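Local coordinates for beta-porphyranase B (Bacteroides plebeius, PDB 4AWD), which cleaves the sulfated red-seaweed polysaccharide porphyran at its beta-D-galactose-(1->4)-alpha-L-galactose-6-sulfate linkages, releasing mostly disaccharides, at residues Gly94-Asn100 with Ser307-Asp312; Ala142-Ser148 with Thr182-Arg187; Gly121-Ala125 with Ile282-Thr286. All blocks are in the same frame, centred on the assembly; numbering follows the deposited sequence.

In the fold
Interactions 1 and 3 are antiparallel strand pairs connected through the neighbouring strands 95-107 and 117-126, with their buried faces packed together; their centres lie about 11 Å apart. Ile284 CG2 of interaction 3 touches Tyr311 CZ of interaction 1 at 3.2 Å. Interaction 2, a loop-to-loop contact, is nested along the chain inside both of the others, with its centre about 13 Å from that of interaction 1 and 15 Å from that of interaction 3. Interaction 1 carries the calcium ion. Interactions 2 and 3 border the probable substrate cleft: the side chains of Ser148 and Val285 come within about 3 and 4 Å of Glu287, a likely substrate-binding residue.

Interaction 1 of 3, residues Gly94-Asn100 with Ser307-Asp312. With CA (calcium ion), chain C.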
ATOM      1  N   GLY A  94       0.081   9.458 -18.534  1.00 20.13           N
ATOM      2  CA  GLY A  94       1.249   9.364 -17.650  1.00 18.88           C
ATOM      3  C   GLY A  94       0.987   8.839 -16.242  1.00 18.11           C
ATOM      4  O   GLY A  94       1.926   8.725 -15.445  1.00 17.25           O
ATOM      5  N   CYS A  95      -0.272   8.509 -15.941  1.00 17.28           N
ATOM      6  CA  CYS A  95      -0.653   8.056 -14.598  1.00 16.60           C
ATOM      7  C   CYS A  95      -1.470   6.783 -14.576  1.00 16.34           C
ATOM      8  O   CYS A  95      -2.345   6.569 -15.426  1.00 16.59           O
ATOM      9  CB  CYS A  95      -1.449   9.131 -13.865  1.00 16.50           C
ATOM     10  SG  CYS A  95      -0.491  10.542 -13.330  1.00 16.55           S
ATOM     11  N   LEU A  96      -1.176   5.935 -13.599  1.00 15.34           N
ATOM     12  CA  LEU A  96      -2.118   4.928 -13.181  1.00 14.53           C
ATOM     13  C   LEU A  96      -3.239   5.681 -12.466  1.00 14.16           C
ATOM     14  O   LEU A  96      -2.986   6.509 -11.587  1.00 13.51           O
ATOM     15  CB  LEU A  96      -1.459   3.923 -12.228  1.00 14.64           C
ATOM     16  CG  LEU A  96      -2.407   2.918 -11.553  1.00 14.56           C
ATOM     17  CD1 LEU A  96      -2.995   1.919 -12.574  1.00 14.68           C
ATOM     18  CD2 LEU A  96      -1.706   2.191 -10.422  1.00 15.31           C
ATOM     19  N   ARG A  97      -4.474   5.398 -12.863  1.00 14.43           N
ATOM     20  CA  ARG A  97      -5.650   6.046 -12.281  1.00 14.26           C
ATOM     21  C   ARG A  97      -6.502   5.008 -11.621  1.00 13.54           C
ATOM     22  O   ARG A  97      -6.947   4.058 -12.283  1.00 13.36           O
ATOM     23  CB  ARG A  97      -6.503   6.693 -13.360  1.00 14.46           C
ATOM     24  CG  ARG A  97      -5.957   7.955 -13.936  1.00 16.02           C
ATOM     25  CD  ARG A  97      -6.659   8.214 -15.230  1.00 17.65           C
ATOM     26  NE  ARG A  97      -6.348   9.523 -15.792  1.00 20.85           N
ATOM     27  CZ  ARG A  97      -7.128  10.124 -16.691  1.00 23.62           C
ATOM     28  NH1 ARG A  97      -8.251   9.518 -17.107  1.00 22.95           N
ATOM     29  NH2 ARG A  97      -6.806  11.330 -17.160  1.00 22.73           N
ATOM     30  N   ILE A  98      -6.736   5.183 -10.329  1.00 13.09           N
ATOM     31  CA  ILE A  98      -7.737   4.377  -9.637  1.00 13.06           C
ATOM     32  C   ILE A  98      -8.880   5.281  -9.209  1.00 13.15           C
ATOM     33  O   ILE A  98      -8.721   6.085  -8.296  1.00 13.37           O
ATOM     34  CB  ILE A  98      -7.178   3.599  -8.413  1.00 12.88           C
ATOM     35  CG1 ILE A  98      -5.938   2.758  -8.797  1.00 11.86           C
ATOM     36  CG2 ILE A  98      -8.277   2.703  -7.849  1.00 12.40           C
ATOM     37  CD1 ILE A  98      -5.251   2.039  -7.602  1.00  9.93           C
ATOM     38  N   ILE A  99     -10.016   5.160  -9.890  1.00 13.19           N
ATOM     39  CA  ILE A  99     -11.155   6.050  -9.652  1.00 13.18           C
ATOM     40  C   ILE A  99     -12.166   5.380  -8.724  1.00 13.76           C
ATOM     41  O   ILE A  99     -12.366   4.156  -8.790  1.00 14.40           O
ATOM     42  CB  ILE A  99     -11.808   6.553 -10.998  1.00 12.84           C
ATOM     43  CG1 ILE A  99     -12.767   7.730 -10.750  1.00 12.69           C
ATOM     44  CG2 ILE A  99     -12.465   5.399 -11.801  1.00 11.69           C
ATOM     45  CD1 ILE A  99     -13.343   8.396 -12.032  1.00 10.18           C
ATOM     46  N   ASN A 100     -12.772   6.178  -7.841  1.00 13.63           N
ATOM     47  CA  ASN A 100     -13.871   5.716  -6.981  1.00 13.38           C
ATOM     48  C   ASN A 100     -15.221   6.102  -7.563  1.00 13.40           C
ATOM     49  O   ASN A 100     -15.446   7.263  -7.904  1.00 13.40           O
ATOM     50  CB  ASN A 100     -13.740   6.297  -5.573  1.00 13.43           C
ATOM     51  CG  ASN A 100     -12.364   6.119  -5.010  1.00 13.03           C
ATOM     52  OD1 ASN A 100     -11.845   5.010  -4.989  1.00 11.01           O
ATOM     53  ND2 ASN A 100     -11.748   7.213  -4.578  1.00 11.62           N
ATOM     54  N   SER A 307     -12.338  12.430  -7.920  1.00 20.54           N
ATOM     55  CA  SER A 307     -12.593  11.106  -7.337  1.00 19.36           C
ATOM     56  C   SER A 307     -11.503  10.073  -7.632  1.00 18.41           C
ATOM     57  O   SER A 307     -11.626   8.909  -7.255  1.00 18.62           O
ATOM     58  CB  SER A 307     -13.942  10.576  -7.825  1.00 19.47           C
ATOM     59  OG  SER A 307     -14.969  11.508  -7.554  1.00 18.92           O
ATOM     60  N   THR A 308     -10.440  10.512  -8.296  1.00 17.45           N
ATOM     61  CA  THR A 308      -9.375   9.639  -8.784  1.00 16.45           C
ATOM     62  C   THR A 308      -8.092   9.783  -7.970  1.00 15.76           C
ATOM     63  O   THR A 308      -7.688  10.898  -7.621  1.00 15.62           O
ATOM     64  CB  THR A 308      -9.092   9.947 -10.272  1.00 16.50           C
ATOM     65  OG1 THR A 308     -10.289   9.723 -11.027  1.00 17.01           O
ATOM     66  CG2 THR A 308      -7.979   9.082 -10.832  1.00 15.53           C
ATOM     67  N   THR A 309      -7.461   8.653  -7.660  1.00 14.77           N
ATOM     68  CA  THR A 309      -6.122   8.671  -7.100  1.00 13.56           C
ATOM     69  C   THR A 309      -5.174   8.480  -8.264  1.00 13.29           C
ATOM     70  O   THR A 309      -5.377   7.574  -9.094  1.00 12.71           O
ATOM     71  CB  THR A 309      -5.900   7.555  -6.049  1.00 13.49           C
ATOM     72  OG1 THR A 309      -6.725   7.785  -4.895  1.00 13.68           O
ATOM     73  CG2 THR A 309      -4.448   7.531  -5.612  1.00 12.18           C
ATOM     74  N   TYR A 310      -4.143   9.320  -8.327  1.00 12.75           N
ATOM     75  CA  TYR A 310      -3.185   9.265  -9.436  1.00 12.81           C
ATOM     76  C   TYR A 310      -1.816   8.765  -9.017  1.00 12.31           C
ATOM     77  O   TYR A 310      -1.238   9.246  -8.040  1.00 12.33           O
ATOM     78  CB  TYR A 310      -3.021  10.638 -10.075  1.00 13.06           C
ATOM     79  CG  TYR A 310      -4.262  11.203 -10.704  1.00 14.94           C
ATOM     80  CD1 TYR A 310      -4.581  10.917 -12.029  1.00 16.08           C
ATOM     81  CD2 TYR A 310      -5.105  12.049  -9.984  1.00 15.69           C
ATOM     82  CE1 TYR A 310      -5.718  11.448 -12.620  1.00 18.29           C
ATOM     83  CE2 TYR A 310      -6.238  12.590 -10.569  1.00 17.16           C
ATOM     84  CZ  TYR A 310      -6.538  12.291 -11.884  1.00 18.03           C
ATOM     85  OH  TYR A 310      -7.668  12.813 -12.464  1.00 18.68           O
ATOM     86  N   TYR A 311      -1.292   7.807  -9.768  1.00 11.99           N
ATOM     87  CA  TYR A 311       0.067   7.351  -9.556  1.00 11.95           C
ATOM     88  C   TYR A 311       0.858   7.625 -10.821  1.00 12.20           C
ATOM     89  O   TYR A 311       0.620   7.000 -11.864  1.00 12.48           O
ATOM     90  CB  TYR A 311       0.098   5.855  -9.216  1.00 12.06           C
ATOM     91  CG  TYR A 311      -0.755   5.471  -8.030  1.00 10.61           C
ATOM     92  CD1 TYR A 311      -2.132   5.266  -8.169  1.00  8.85           C
ATOM     93  CD2 TYR A 311      -0.184   5.304  -6.773  1.00 10.23           C
ATOM     94  CE1 TYR A 311      -2.917   4.914  -7.090  1.00  8.67           C
ATOM     95  CE2 TYR A 311      -0.972   4.948  -5.671  1.00 11.09           C
ATOM     96  CZ  TYR A 311      -2.331   4.754  -5.843  1.00  9.63           C
ATOM     97  OH  TYR A 311      -3.095   4.400  -4.763  1.00  8.31           O
ATOM     98  N   ASP A 312       1.779   8.579 -10.728  1.00 12.19           N
ATOM     99  CA  ASP A 312       2.670   8.937 -11.833  1.00 12.28           C
ATOM    100  C   ASP A 312       3.610   7.776 -12.144  1.00 12.42           C
ATOM    101  O   ASP A 312       3.874   7.472 -13.306  1.00 12.57           O
ATOM    102  CB  ASP A 312       3.483  10.198 -11.493  1.00 12.11           C
ATOM    103  CG  ASP A 312       4.246  10.743 -12.687  1.00 11.41           C
ATOM    104  OD1 ASP A 312       4.120  10.176 -13.788  1.00  9.69           O
ATOM    105  OD2 ASP A 312       4.980  11.739 -12.526  1.00 12.10           O
TER
HETATM  106 CA    CA C1321       4.102   8.527 -15.519  1.00 17.69          CA
HETATM  107  O   HOH W   1      -9.043   7.086  -3.415  1.00 15.63           O
HETATM  108  O   HOH W   2       6.467   8.540 -15.540  1.00  9.89           O
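Tyr311 lies alongside Leu96 and slants across the end of Ile98 on the buried face of an antiparallel strand pair. Leu96 CD2 meets Tyr311 CD1 at 3.8 Å, while Ile98 CD1 approaches Tyr311 CE1 obliquely at 3.7 Å; Leu96 O sits at the ring edge, in its plane. With CG anti to the carbonyl carbon (chi1 -56°), the ring runs alongside Leu96 and crosses the end of Ile98, and its hydroxyl goes on to bond Thr150 O. Leu96 with Tyr311 and Ile98 with Thr309 each exchange two backbone hydrogen bonds, and Asn100 N adds one to Ser307 O at 3.0 Å. A water accepts a hydrogen bond from Asn100 ND2 at 2.9 Å and also bonds Thr309 OG1. The opposite face is more open, with Arg97, Ile99 and Tyr310 partly exposed. There Arg97 runs beside Tyr310, its CG 3.7 Å from Tyr310 CE1, but the guanidinium stands 81° to the ring plane, so the two planes do not stack. Thr308 CG2 covers one face of that ring off-centre, and Tyr310 OH is hydrogen-bonded to Asp305 OD1. At the end of the pair Gly94 O (2.2 Å) and Asp312 OD1 (2.4 Å) bind the calcium ion together with Asp312 O and a water; Glu57 O and Asn59 OD1 complete the site. Asp312 OD2 forms a salt bridge with Arg139. Strand 89-92 pairs with the edge of strand 95-99 away from strand 308-311, strand 134-141 flanks strand 308-311, and Ile284 of strand 281-285 packs against Leu96, Ile98 and Tyr311.

Interaction 2 of 3, residues Ala142-Ser148 with Thr182-Arg187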
ATOM      1  N   ALA A 142      -3.445  12.021  -3.966  1.00 10.27           N
ATOM      2  CA  ALA A 142      -4.660  11.375  -3.403  1.00 10.99           C
ATOM      3  C   ALA A 142      -5.928  11.914  -4.036  1.00 11.08           C
ATOM      4  O   ALA A 142      -5.961  13.060  -4.468  1.00 10.56           O
ATOM      5  CB  ALA A 142      -4.732  11.525  -1.874  1.00 10.36           C
ATOM      6  N   SER A 143      -6.963  11.075  -4.091  1.00 12.04           N
ATOM      7  CA  SER A 143      -8.296  11.522  -4.494  1.00 12.67           C
ATOM      8  C   SER A 143      -8.811  12.494  -3.442  1.00 13.41           C
ATOM      9  O   SER A 143      -8.487  12.333  -2.257  1.00 13.78           O
ATOM     10  CB  SER A 143      -9.245  10.333  -4.617  1.00 12.66           C
ATOM     11  OG  SER A 143      -9.413   9.694  -3.360  1.00 12.20           O
ATOM     12  N   LEU A 144      -9.571  13.510  -3.871  1.00 13.91           N
ATOM     13  CA  LEU A 144     -10.243  14.443  -2.955  1.00 14.47           C
ATOM     14  C   LEU A 144     -11.545  13.794  -2.489  1.00 14.62           C
ATOM     15  O   LEU A 144     -12.647  14.135  -2.925  1.00 14.30           O
ATOM     16  CB  LEU A 144     -10.481  15.810  -3.604  1.00 14.64           C
ATOM     17  CG  LEU A 144     -10.711  17.003  -2.642  1.00 15.47           C
ATOM     18  CD1 LEU A 144      -9.486  17.307  -1.818  1.00 13.36           C
ATOM     19  CD2 LEU A 144     -11.150  18.270  -3.377  1.00 16.28           C
ATOM     20  N   THR A 145     -11.385  12.869  -1.555  1.00 14.97           N
ATOM     21  CA  THR A 145     -12.377  11.861  -1.291  1.00 15.06           C
ATOM     22  C   THR A 145     -12.064  11.294   0.086  1.00 15.45           C
ATOM     23  O   THR A 145     -10.919  11.391   0.540  1.00 15.67           O
ATOM     24  CB  THR A 145     -12.245  10.779  -2.403  1.00 15.64           C
ATOM     25  OG1 THR A 145     -13.306  10.919  -3.367  1.00 15.79           O
ATOM     26  CG2 THR A 145     -12.206   9.393  -1.861  1.00 13.40           C
ATOM     27  N   THR A 146     -13.072  10.723   0.749  1.00 14.78           N
ATOM     28  CA  THR A 146     -12.873  10.051   2.025  1.00 14.35           C
ATOM     29  C   THR A 146     -12.539   8.557   1.881  1.00 14.14           C
ATOM     30  O   THR A 146     -12.672   7.785   2.841  1.00 13.98           O
ATOM     31  CB  THR A 146     -14.107  10.177   2.940  1.00 14.76           C
ATOM     32  OG1 THR A 146     -15.277   9.840   2.200  1.00 15.10           O
ATOM     33  CG2 THR A 146     -14.244  11.592   3.539  1.00 14.03           C
ATOM     34  N   MET A 147     -12.124   8.152   0.682  1.00 13.27           N
ATOM     35  CA  MET A 147     -11.556   6.819   0.450  1.00 12.67           C
ATOM     36  C   MET A 147     -10.031   6.915   0.369  1.00 12.49           C
ATOM     37  O   MET A 147      -9.480   7.954  -0.017  1.00 12.35           O
ATOM     38  CB  MET A 147     -12.145   6.167  -0.806  1.00 12.17           C
ATOM     39  CG  MET A 147     -13.533   5.613  -0.563  1.00 11.70           C
ATOM     40  SD  MET A 147     -14.384   4.968  -2.012  1.00 13.05           S
ATOM     41  CE  MET A 147     -13.388   3.523  -2.397  1.00 10.52           C
ATOM     42  N   SER A 148      -9.363   5.838   0.756  1.00 11.99           N
ATOM     43  CA  SER A 148      -7.910   5.840   0.912  1.00 11.86           C
ATOM     44  C   SER A 148      -7.198   5.947  -0.429  1.00 11.37           C
ATOM     45  O   SER A 148      -7.739   5.545  -1.458  1.00 10.91           O
ATOM     46  CB  SER A 148      -7.453   4.552   1.597  1.00 11.67           C
ATOM     47  OG  SER A 148      -7.751   3.436   0.761  1.00 13.26           O
ATOM     48  N   THR A 182      -3.263   7.545   3.016  1.00  3.12           N
ATOM     49  CA  THR A 182      -3.910   8.838   3.311  1.00  2.00           C
ATOM     50  C   THR A 182      -5.319   8.793   2.745  1.00  2.00           C
ATOM     51  O   THR A 182      -5.674   7.820   2.064  1.00  2.00           O
ATOM     52  CB  THR A 182      -3.281  10.021   2.605  1.00  2.00           C
ATOM     53  OG1 THR A 182      -2.713   9.565   1.376  1.00  4.84           O
ATOM     54  CG2 THR A 182      -2.264  10.700   3.447  1.00  4.25           C
ATOM     55  N   MET A 183      -6.101   9.833   3.016  1.00  4.08           N
ATOM     56  CA  MET A 183      -7.283  10.140   2.228  1.00  6.69           C
ATOM     57  C   MET A 183      -7.292  11.654   2.041  1.00  8.02           C
ATOM     58  O   MET A 183      -6.698  12.367   2.847  1.00  8.48           O
ATOM     59  CB  MET A 183      -8.574   9.640   2.895  1.00  6.79           C
ATOM     60  CG  MET A 183      -8.896  10.248   4.245  1.00  8.81           C
ATOM     61  SD  MET A 183     -10.451   9.639   4.943  1.00 13.81           S
ATOM     62  CE  MET A 183     -10.067   7.916   5.295  1.00 13.06           C
ATOM     63  N   GLY A 184      -7.943  12.138   0.990  1.00  8.87           N
ATOM     64  CA  GLY A 184      -7.874  13.547   0.676  1.00 10.65           C
ATOM     65  C   GLY A 184      -8.716  14.448   1.559  1.00 12.27           C
ATOM     66  O   GLY A 184      -8.351  15.612   1.791  1.00 12.39           O
ATOM     67  N   ILE A 185      -9.859  13.934   2.014  1.00 13.44           N
ATOM     68  CA  ILE A 185     -10.772  14.692   2.881  1.00 14.84           C
ATOM     69  C   ILE A 185     -10.940  13.992   4.230  1.00 15.76           C
ATOM     70  O   ILE A 185     -11.091  12.765   4.287  1.00 15.61           O
ATOM     71  CB  ILE A 185     -12.188  14.850   2.255  1.00 15.20           C
ATOM     72  CG1 ILE A 185     -12.127  15.574   0.900  1.00 15.02           C
ATOM     73  CG2 ILE A 185     -13.137  15.555   3.250  1.00 14.32           C
ATOM     74  CD1 ILE A 185     -13.449  15.504   0.076  1.00 13.41           C
ATOM     75  N   ILE A 186     -10.935  14.783   5.298  1.00 16.74           N
ATOM     76  CA  ILE A 186     -11.129  14.279   6.650  1.00 18.07           C
ATOM     77  C   ILE A 186     -12.491  14.747   7.187  1.00 18.74           C
ATOM     78  O   ILE A 186     -12.738  15.954   7.259  1.00 19.30           O
ATOM     79  CB  ILE A 186     -10.001  14.778   7.588  1.00 18.17           C
ATOM     80  CG1 ILE A 186      -8.609  14.347   7.082  1.00 18.49           C
ATOM     81  CG2 ILE A 186     -10.241  14.296   9.011  1.00 18.64           C
ATOM     82  CD1 ILE A 186      -8.399  12.823   6.923  1.00 17.93           C
ATOM     83  N   ARG A 187     -13.361  13.810   7.573  1.00 19.10           N
ATOM     84  CA  ARG A 187     -14.711  14.164   8.040  1.00 19.74           C
ATOM     85  C   ARG A 187     -15.056  13.718   9.474  1.00 20.51           C
ATOM     86  O   ARG A 187     -15.527  14.523  10.277  1.00 20.87           O
ATOM     87  CB  ARG A 187     -15.777  13.662   7.062  1.00 19.56           C
ATOM     88  CG  ARG A 187     -15.946  14.518   5.820  1.00 19.06           C
ATOM     89  CD  ARG A 187     -16.902  13.850   4.863  1.00 19.42           C
ATOM     90  NE  ARG A 187     -17.121  14.604   3.635  1.00 19.62           N
ATOM     91  CZ  ARG A 187     -17.597  14.075   2.507  1.00 21.34           C
ATOM     92  NH1 ARG A 187     -17.883  12.767   2.433  1.00 18.91           N
ATOM     93  NH2 ARG A 187     -17.772  14.855   1.439  1.00 22.16           N
TER
HETATM   94  O   HOH W   3      -7.737   9.665  -1.077  1.00 11.97           O
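Thr146 has its hydroxyl between the backbone N and carbonyl carbon (chi1 48°), which turns CG2 toward the 182-187 segment, 3.4 Å from Ile185 O and 3.7 Å from Arg187 CD. In Met183, chi1 (62°) with an extended chi2 sets SD 3.6 Å from Thr146 O, and the bend at chi3 brings CE beside the same oxygen. The Arg187 chain crosses Thr146 at about a right angle; Gln294 O receives hydrogen bonds from both Thr146 OG1 and Arg187 NH1, and Asp300 pairs with NH2 in a salt bridge. At the centre, Thr145 O accepts Ile185 N at 3.1 Å, the donor lying well above the carbonyl plane, and a weak second bond from Gly184 N. Gly184 brings its CA to 3.2 Å from Ser143 O in a CA-H...O contact. Beyond it Leu144 and Ile185 cross at about a right angle, with CG of Leu144 4.1 Å from CG1 of Ile185, where both residues are partly exposed. A water accepts from Ser143 OG, donates to Met147 O at 2.7 Å and takes a weak hydrogen bond from Gly184 N, also linking the two segments. Ser148 OG bonds Glu287 N, next to the probable substrate cleft. An inverse gamma turn centred on Leu144 bends its loop; two strand-connecting loops joined by N-H groups on one carbonyl suit the margin of a GH16 beta-jelly-roll cleft.

Interaction 3 of 3, residues Gly121-Ala125 with Ile282-Thr286; sequences GGAVA and IHIVT
The His283 ring has Val124 O close to its plane at the edge, 3.3 Å from His283 CD2, with the carbonyl carbon of Val124 in the plane behind it. Val285 CG2 lies over one ring face, offset toward the rim, and Ala125 CB approaches CD2 obliquely at 3.7 Å. A chi1 of -113°, away from the staggered values, swings this ring toward strand 123-125. NE2 is hydrogen-bonded to Ser72 OG of a nearby loop, which helps fix the ring's rotation; Phe281 meets the ring edge-to-face and Trp152 at about 60°. Val124 and Ile284 form the hydrogen-bonded antiparallel pair: Val124 N to Ile284 O and Ile284 N to Val124 O are both 2.7 Å. Val124 O thus takes an N-H from Ile284 while CD2 of His283 rests near it. Thr286 N reaches Gly122 O at 2.8 Å, almost in line with the C=O bond. On the other face of the sheet Val124 CB packs 3.9 Å from Ile284 CB, and Ile284 also touches Val314. On the histidine side Ala123 CB and Val285 CG2 touch at 4.0 Å. That side leads to the probable substrate site, with Trp75 close to His283 and Glu287 close to Val285. One face built into the core and the other lining a cleft is what an inner-sheet strand pair gives in the GH16 beta-jelly roll.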
ATOM      1  N   GLY A 121     -14.043   0.879  -5.647  1.00 12.38           N
ATOM      2  CA  GLY A 121     -12.678   1.396  -5.798  1.00 11.41           C
ATOM      3  C   GLY A 121     -11.818   0.479  -6.649  1.00 10.79           C
ATOM      4  O   GLY A 121     -12.332  -0.317  -7.438  1.00 10.35           O
ATOM      5  N   GLY A 122     -10.505   0.582  -6.471  1.00 10.62           N
ATOM      6  CA  GLY A 122      -9.543  -0.239  -7.202  1.00 10.00           C
ATOM      7  C   GLY A 122      -8.533  -0.909  -6.290  1.00  9.57           C
ATOM      8  O   GLY A 122      -8.121  -0.343  -5.289  1.00  9.52           O
ATOM      9  N   ALA A 123      -8.158  -2.133  -6.638  1.00  9.43           N
ATOM     10  CA  ALA A 123      -7.072  -2.836  -5.976  1.00  9.21           C
ATOM     11  C   ALA A 123      -6.178  -3.470  -7.027  1.00  9.52           C
ATOM     12  O   ALA A 123      -6.559  -4.482  -7.652  1.00  9.38           O
ATOM     13  CB  ALA A 123      -7.603  -3.895  -5.043  1.00  8.68           C
ATOM     14  N   VAL A 124      -5.004  -2.867  -7.222  1.00  9.27           N
ATOM     15  CA  VAL A 124      -3.975  -3.384  -8.151  1.00  8.84           C
ATOM     16  C   VAL A 124      -2.918  -4.216  -7.408  1.00  8.67           C
ATOM     17  O   VAL A 124      -2.427  -3.812  -6.362  1.00  8.75           O
ATOM     18  CB  VAL A 124      -3.278  -2.221  -8.903  1.00  8.27           C
ATOM     19  CG1 VAL A 124      -2.243  -2.735  -9.862  1.00  7.36           C
ATOM     20  CG2 VAL A 124      -4.286  -1.398  -9.656  1.00  8.83           C
ATOM     21  N   ALA A 125      -2.566  -5.371  -7.958  1.00  8.81           N
ATOM     22  CA  ALA A 125      -1.496  -6.198  -7.407  1.00  8.59           C
ATOM     23  C   ALA A 125      -0.480  -6.509  -8.485  1.00  9.36           C
ATOM     24  O   ALA A 125      -0.852  -6.841  -9.619  1.00 10.03           O
ATOM     25  CB  ALA A 125      -2.056  -7.496  -6.826  1.00  7.93           C
ATOM     26  N   ILE A 282       3.282  -6.191  -4.567  1.00 11.82           N
ATOM     27  CA  ILE A 282       2.837  -4.794  -4.434  1.00 11.54           C
ATOM     28  C   ILE A 282       1.309  -4.753  -4.442  1.00 11.53           C
ATOM     29  O   ILE A 282       0.681  -5.388  -5.296  1.00 12.01           O
ATOM     30  CB  ILE A 282       3.342  -3.907  -5.610  1.00 11.68           C
ATOM     31  CG1 ILE A 282       4.870  -3.961  -5.751  1.00 12.24           C
ATOM     32  CG2 ILE A 282       2.857  -2.464  -5.467  1.00 10.64           C
ATOM     33  CD1 ILE A 282       5.605  -2.985  -4.867  1.00 13.09           C
ATOM     34  N   HIS A 283       0.716  -4.029  -3.496  1.00 11.01           N
ATOM     35  CA  HIS A 283      -0.702  -3.681  -3.571  1.00 11.19           C
ATOM     36  C   HIS A 283      -0.910  -2.184  -3.778  1.00 11.03           C
ATOM     37  O   HIS A 283      -0.274  -1.357  -3.130  1.00 11.79           O
ATOM     38  CB  HIS A 283      -1.445  -4.124  -2.316  1.00 11.45           C
ATOM     39  CG  HIS A 283      -2.438  -5.225  -2.553  1.00 13.45           C
ATOM     40  ND1 HIS A 283      -2.963  -5.985  -1.528  1.00 13.59           N
ATOM     41  CD2 HIS A 283      -3.007  -5.689  -3.693  1.00 13.18           C
ATOM     42  CE1 HIS A 283      -3.813  -6.868  -2.026  1.00 13.60           C
ATOM     43  NE2 HIS A 283      -3.857  -6.710  -3.337  1.00 13.98           N
ATOM     44  N   ILE A 284      -1.795  -1.823  -4.688  1.00 10.28           N
ATOM     45  CA  ILE A 284      -2.107  -0.417  -4.884  1.00  9.72           C
ATOM     46  C   ILE A 284      -3.623  -0.290  -4.766  1.00  9.77           C
ATOM     47  O   ILE A 284      -4.351  -0.764  -5.622  1.00 10.25           O
ATOM     48  CB  ILE A 284      -1.572   0.131  -6.233  1.00  9.05           C
ATOM     49  CG1 ILE A 284      -0.127  -0.329  -6.476  1.00  7.32           C
ATOM     50  CG2 ILE A 284      -1.660   1.658  -6.241  1.00  8.25           C
ATOM     51  CD1 ILE A 284       0.480   0.062  -7.827  1.00  2.00           C
ATOM     52  N   VAL A 285      -4.087   0.335  -3.691  1.00  9.69           N
ATOM     53  CA  VAL A 285      -5.467   0.144  -3.248  1.00  9.80           C
ATOM     54  C   VAL A 285      -6.206   1.431  -2.878  1.00  9.25           C
ATOM     55  O   VAL A 285      -5.656   2.337  -2.267  1.00  9.50           O
ATOM     56  CB  VAL A 285      -5.519  -0.826  -2.043  1.00  9.82           C
ATOM     57  CG1 VAL A 285      -6.905  -0.878  -1.438  1.00 10.34           C
ATOM     58  CG2 VAL A 285      -5.079  -2.216  -2.471  1.00 10.22           C
ATOM     59  N   THR A 286      -7.484   1.447  -3.224  1.00  8.59           N
ATOM     60  CA  THR A 286      -8.408   2.533  -2.929  1.00  7.67           C
ATOM     61  C   THR A 286      -9.551   1.937  -2.084  1.00  6.33           C
ATOM     62  O   THR A 286     -10.306   1.077  -2.553  1.00  6.16           O
ATOM     63  CB  THR A 286      -8.895   3.108  -4.281  1.00  8.10           C
ATOM     64  OG1 THR A 286      -8.257   4.375  -4.525  1.00 10.13           O
ATOM     65  CG2 THR A 286     -10.350   3.233  -4.320  1.00  8.10           C
TER